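ABC transporter substrate-binding protein (Streptococcus pneumoniae, PDB 4OHN) binds histidine and probably delivers it to an ABC uptake transporter as the extracellular solute-binding component, of solute-binding protein family 3. Local coordinates at residues M122-Y136 with I149-F161. Residues are numbered along the deposited sequence; the frame is centred on the assembly and turned at random.
Sequences MTGKTLGAQAGSSGY and IVANKEANQYQTF. With HIS (histidine), chain B.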
# COMPACT_ATOMS: atom_id res chain seq x y z
N MET A 122 2.50 -23.69 -7.23
CA MET A 122 3.79 -22.98 -7.23
C MET A 122 4.94 -23.84 -6.76
O MET A 122 6.06 -23.34 -6.59
CB MET A 122 3.68 -21.73 -6.35
CG MET A 122 2.89 -20.60 -6.99
SD MET A 122 3.71 -19.84 -8.42
CE MET A 122 5.12 -19.06 -7.64
N THR A 123 4.68 -25.11 -6.51
CA THR A 123 5.72 -26.01 -6.02
C THR A 123 6.87 -26.02 -7.03
O THR A 123 6.68 -26.27 -8.22
CB THR A 123 5.16 -27.42 -5.72
OG1 THR A 123 4.17 -27.31 -4.68
CG2 THR A 123 6.29 -28.35 -5.26
N GLY A 124 8.07 -25.68 -6.54
CA GLY A 124 9.24 -25.66 -7.40
C GLY A 124 9.31 -24.49 -8.37
O GLY A 124 10.22 -24.41 -9.19
N LYS A 125 8.34 -23.58 -8.30
CA LYS A 125 8.26 -22.43 -9.20
C LYS A 125 8.85 -21.18 -8.53
O LYS A 125 9.01 -21.14 -7.31
CB LYS A 125 6.80 -22.17 -9.60
CG LYS A 125 6.12 -23.33 -10.35
CD LYS A 125 6.74 -23.52 -11.72
CE LYS A 125 6.00 -24.58 -12.51
NZ LYS A 125 6.78 -24.93 -13.73
N THR A 126 9.19 -20.18 -9.32
CA THR A 126 9.87 -18.98 -8.86
C THR A 126 8.86 -17.91 -8.46
O THR A 126 7.97 -17.53 -9.24
CB THR A 126 10.80 -18.43 -9.95
OG1 THR A 126 11.67 -19.47 -10.39
CG2 THR A 126 11.61 -17.21 -9.45
N LEU A 127 8.98 -17.44 -7.21
CA LEU A 127 8.14 -16.37 -6.68
C LEU A 127 8.88 -15.07 -6.63
O LEU A 127 10.07 -15.04 -6.32
CB LEU A 127 7.72 -16.76 -5.25
CG LEU A 127 6.76 -15.77 -4.57
CD1 LEU A 127 5.42 -15.83 -5.20
CD2 LEU A 127 6.68 -16.08 -3.07
N GLY A 128 8.18 -13.97 -6.93
CA GLY A 128 8.66 -12.61 -6.70
C GLY A 128 7.82 -11.88 -5.66
O GLY A 128 6.69 -12.24 -5.39
N ALA A 129 8.40 -10.82 -5.11
CA ALA A 129 7.75 -9.98 -4.09
C ALA A 129 8.42 -8.62 -4.06
O ALA A 129 9.57 -8.47 -4.47
CB ALA A 129 7.88 -10.62 -2.70
N GLN A 130 7.69 -7.64 -3.55
CA GLN A 130 8.28 -6.34 -3.25
C GLN A 130 9.02 -6.42 -1.93
O GLN A 130 8.46 -6.82 -0.91
CB GLN A 130 7.22 -5.24 -3.21
CG GLN A 130 7.84 -3.89 -2.86
CD GLN A 130 6.84 -2.75 -2.76
OE1 GLN A 130 5.77 -2.88 -2.11
NE2 GLN A 130 7.17 -1.62 -3.35
N ALA A 131 10.29 -6.05 -1.95
CA ALA A 131 11.18 -6.28 -0.83
C ALA A 131 10.68 -5.68 0.45
O ALA A 131 10.76 -6.31 1.51
CB ALA A 131 12.60 -5.73 -1.12
N GLY A 132 10.16 -4.46 0.37
CA GLY A 132 9.75 -3.72 1.56
C GLY A 132 8.28 -3.90 1.93
O GLY A 132 7.75 -3.19 2.77
N SER A 133 7.62 -4.84 1.25
CA SER A 133 6.18 -4.99 1.42
C SER A 133 5.75 -5.85 2.60
O SER A 133 6.47 -6.73 3.07
CB SER A 133 5.55 -5.58 0.17
OG SER A 133 5.88 -6.95 -0.01
N SER A 134 4.54 -5.59 3.06
CA SER A 134 3.92 -6.41 4.09
C SER A 134 3.73 -7.83 3.55
O SER A 134 3.78 -8.79 4.30
CB SER A 134 2.60 -5.77 4.53
OG SER A 134 1.79 -5.55 3.42
N GLY A 135 3.48 -7.96 2.26
CA GLY A 135 3.36 -9.28 1.65
C GLY A 135 4.60 -10.12 1.84
O GLY A 135 4.51 -11.30 2.20
N TYR A 136 5.76 -9.54 1.58
CA TYR A 136 6.99 -10.29 1.78
C TYR A 136 7.17 -10.68 3.24
O TYR A 136 7.60 -11.80 3.56
CB TYR A 136 8.23 -9.51 1.28
CG TYR A 136 9.50 -10.30 1.49
CD1 TYR A 136 9.76 -11.41 0.71
CD2 TYR A 136 10.37 -10.02 2.52
CE1 TYR A 136 10.88 -12.19 0.92
CE2 TYR A 136 11.49 -10.80 2.73
CZ TYR A 136 11.73 -11.88 1.92
OH TYR A 136 12.85 -12.66 2.10
N ILE A 149 7.29 -24.33 -0.23
CA ILE A 149 7.16 -25.02 -1.50
C ILE A 149 7.73 -24.38 -2.76
O ILE A 149 7.99 -25.05 -3.71
CB ILE A 149 5.70 -25.41 -1.74
CG1 ILE A 149 4.81 -24.17 -1.88
CG2 ILE A 149 5.23 -26.30 -0.60
CD1 ILE A 149 3.43 -24.48 -2.40
N VAL A 150 7.93 -23.07 -2.75
CA VAL A 150 8.48 -22.41 -3.92
C VAL A 150 9.96 -22.71 -4.11
O VAL A 150 10.62 -23.09 -3.18
CB VAL A 150 8.27 -20.88 -3.91
CG1 VAL A 150 6.79 -20.54 -3.86
CG2 VAL A 150 9.02 -20.21 -2.77
N ALA A 151 10.45 -22.53 -5.32
CA ALA A 151 11.86 -22.78 -5.61
C ALA A 151 12.75 -22.02 -4.63
O ALA A 151 12.54 -20.83 -4.37
CB ALA A 151 12.17 -22.38 -7.04
N ASN A 152 13.75 -22.73 -4.09
CA ASN A 152 14.75 -22.16 -3.18
C ASN A 152 14.22 -21.61 -1.84
O ASN A 152 14.99 -21.04 -1.07
CB ASN A 152 15.58 -21.10 -3.89
CG ASN A 152 16.20 -21.62 -5.16
OD1 ASN A 152 16.89 -22.63 -5.15
ND2 ASN A 152 15.92 -20.96 -6.27
N LYS A 153 12.94 -21.83 -1.56
CA LYS A 153 12.33 -21.31 -0.34
C LYS A 153 12.63 -19.82 -0.17
O LYS A 153 12.90 -19.33 0.92
CB LYS A 153 12.81 -22.09 0.89
CG LYS A 153 12.43 -23.56 0.85
CD LYS A 153 12.75 -24.24 2.18
CE LYS A 153 12.15 -25.63 2.29
NZ LYS A 153 12.77 -26.60 1.35
N GLU A 154 12.54 -19.10 -1.28
CA GLU A 154 12.88 -17.68 -1.35
C GLU A 154 11.93 -16.96 -2.27
O GLU A 154 11.22 -17.59 -3.06
CB GLU A 154 14.27 -17.51 -1.96
CG GLU A 154 15.36 -17.87 -1.12
CD GLU A 154 16.69 -17.91 -1.88
OE1 GLU A 154 16.74 -17.66 -3.12
OE2 GLU A 154 17.65 -18.22 -1.19
N ALA A 155 11.89 -15.63 -2.18
CA ALA A 155 11.28 -14.80 -3.21
C ALA A 155 12.34 -13.92 -3.82
O ALA A 155 13.16 -13.32 -3.10
CB ALA A 155 10.17 -13.95 -2.59
N ASN A 156 12.34 -13.82 -5.15
CA ASN A 156 13.02 -12.75 -5.86
C ASN A 156 12.47 -11.45 -5.31
O ASN A 156 11.25 -11.31 -5.14
CB ASN A 156 12.72 -12.80 -7.37
CG ASN A 156 13.65 -13.72 -8.14
OD1 ASN A 156 14.25 -14.63 -7.58
ND2 ASN A 156 13.78 -13.46 -9.44
N GLN A 157 13.34 -10.49 -5.03
CA GLN A 157 12.93 -9.22 -4.44
C GLN A 157 13.15 -8.03 -5.36
O GLN A 157 14.14 -7.93 -6.09
CB GLN A 157 13.65 -9.03 -3.11
CG GLN A 157 13.09 -9.92 -1.99
CD GLN A 157 14.06 -10.10 -0.85
OE1 GLN A 157 14.76 -9.18 -0.46
NE2 GLN A 157 14.09 -11.31 -0.30
N TYR A 158 12.17 -7.14 -5.33
CA TYR A 158 12.09 -5.97 -6.20
C TYR A 158 11.75 -4.74 -5.37
O TYR A 158 10.95 -4.80 -4.42
CB TYR A 158 10.97 -6.17 -7.22
CG TYR A 158 11.22 -7.37 -8.11
CD1 TYR A 158 11.98 -7.24 -9.27
CD2 TYR A 158 10.75 -8.62 -7.77
CE1 TYR A 158 12.25 -8.32 -10.07
CE2 TYR A 158 11.01 -9.71 -8.58
CZ TYR A 158 11.76 -9.54 -9.71
OH TYR A 158 12.02 -10.65 -10.49
N GLN A 159 12.32 -3.61 -5.74
CA GLN A 159 11.99 -2.35 -5.08
C GLN A 159 10.53 -1.97 -5.32
O GLN A 159 9.85 -1.49 -4.40
CB GLN A 159 12.89 -1.21 -5.53
CG GLN A 159 12.83 -0.01 -4.60
CD GLN A 159 13.46 1.26 -5.16
OE1 GLN A 159 13.94 2.10 -4.40
NE2 GLN A 159 13.47 1.40 -6.48
N THR A 160 10.06 -2.17 -6.55
CA THR A 160 8.71 -1.79 -6.98
C THR A 160 7.98 -2.97 -7.59
O THR A 160 8.58 -3.87 -8.20
CB THR A 160 8.71 -0.67 -8.05
OG1 THR A 160 9.21 -1.17 -9.30
CG2 THR A 160 9.51 0.52 -7.56
N PHE A 161 6.66 -2.96 -7.48
CA PHE A 161 5.85 -3.97 -8.15
C PHE A 161 5.92 -3.86 -9.67
O PHE A 161 5.77 -4.88 -10.37
CB PHE A 161 4.42 -3.91 -7.63
CG PHE A 161 4.23 -4.56 -6.29
CD1 PHE A 161 4.53 -5.90 -6.11
CD2 PHE A 161 3.75 -3.85 -5.22
CE1 PHE A 161 4.33 -6.51 -4.89
CE2 PHE A 161 3.55 -4.45 -4.00
CZ PHE A 161 3.85 -5.77 -3.83
N HIS B . 0.56 -2.80 1.25
CA HIS B . 2.00 -3.13 1.13
C HIS B . 2.79 -2.50 2.26
O HIS B . 2.20 -1.77 3.09
CB HIS B . 2.57 -2.79 -0.27
CG HIS B . 2.87 -1.35 -0.56
ND1 HIS B . 3.96 -0.99 -1.33
CD2 HIS B . 2.21 -0.20 -0.29
CE1 HIS B . 3.97 0.32 -1.50
NE2 HIS B . 2.91 0.82 -0.88
OXT HIS B . 4.01 -2.76 2.31
O HOH W 1 11.09 -18.65 -5.54
O HOH W 2 10.28 -2.22 -1.52
O HOH W 3 13.55 -14.57 0.02
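Gln130 carries its amide to the bound histidine and to Gln159 O through an extended side chain, CG anti to the backbone N (chi1 179°) and CD anti in turn. Its CB, nearer the backbone, lies over one face of the Phe161 ring, 3.7 Å from the centroid, a CH-pi contact, while the amide plane is inclined 44° to the ring. Each end of that amide has a partner: NE2 donates to Gln159 O at 2.9 Å, nearly in the amide plane, and also to Asp25, whereas OE1 accepts from ND1 of the histidine at 2.7 Å in an almost straight bond (170°). The amide orientation is thus fixed from both ends. One residue earlier on the strand, Ala129 N donates to Asn156 O at 2.9 Å and Ala129 O accepts from Tyr158 N, the parallel pairing of Ala129 with Gln157. Tyr136, with CG likewise anti to its N, turns its ring edge to Ala155, Tyr136 CE1 lying 4.0 Å from Ala155 CB. Past Gln130, Ser133 OG donates to Gln130 O and accepts from Tyr136 N at 3.0 Å, an N-cap bond; Ser134 N then binds the ligand carboxylate at OXT. Toward the start of strand 127-130, one water joins Leu127 N to Ala151 O and Glu154 O. The two parallel strands and helix 134-141 form a beta-alpha-beta unit, whose strand-to-helix turn supplies part of the ligand pocket of this periplasmic-binding-protein fold.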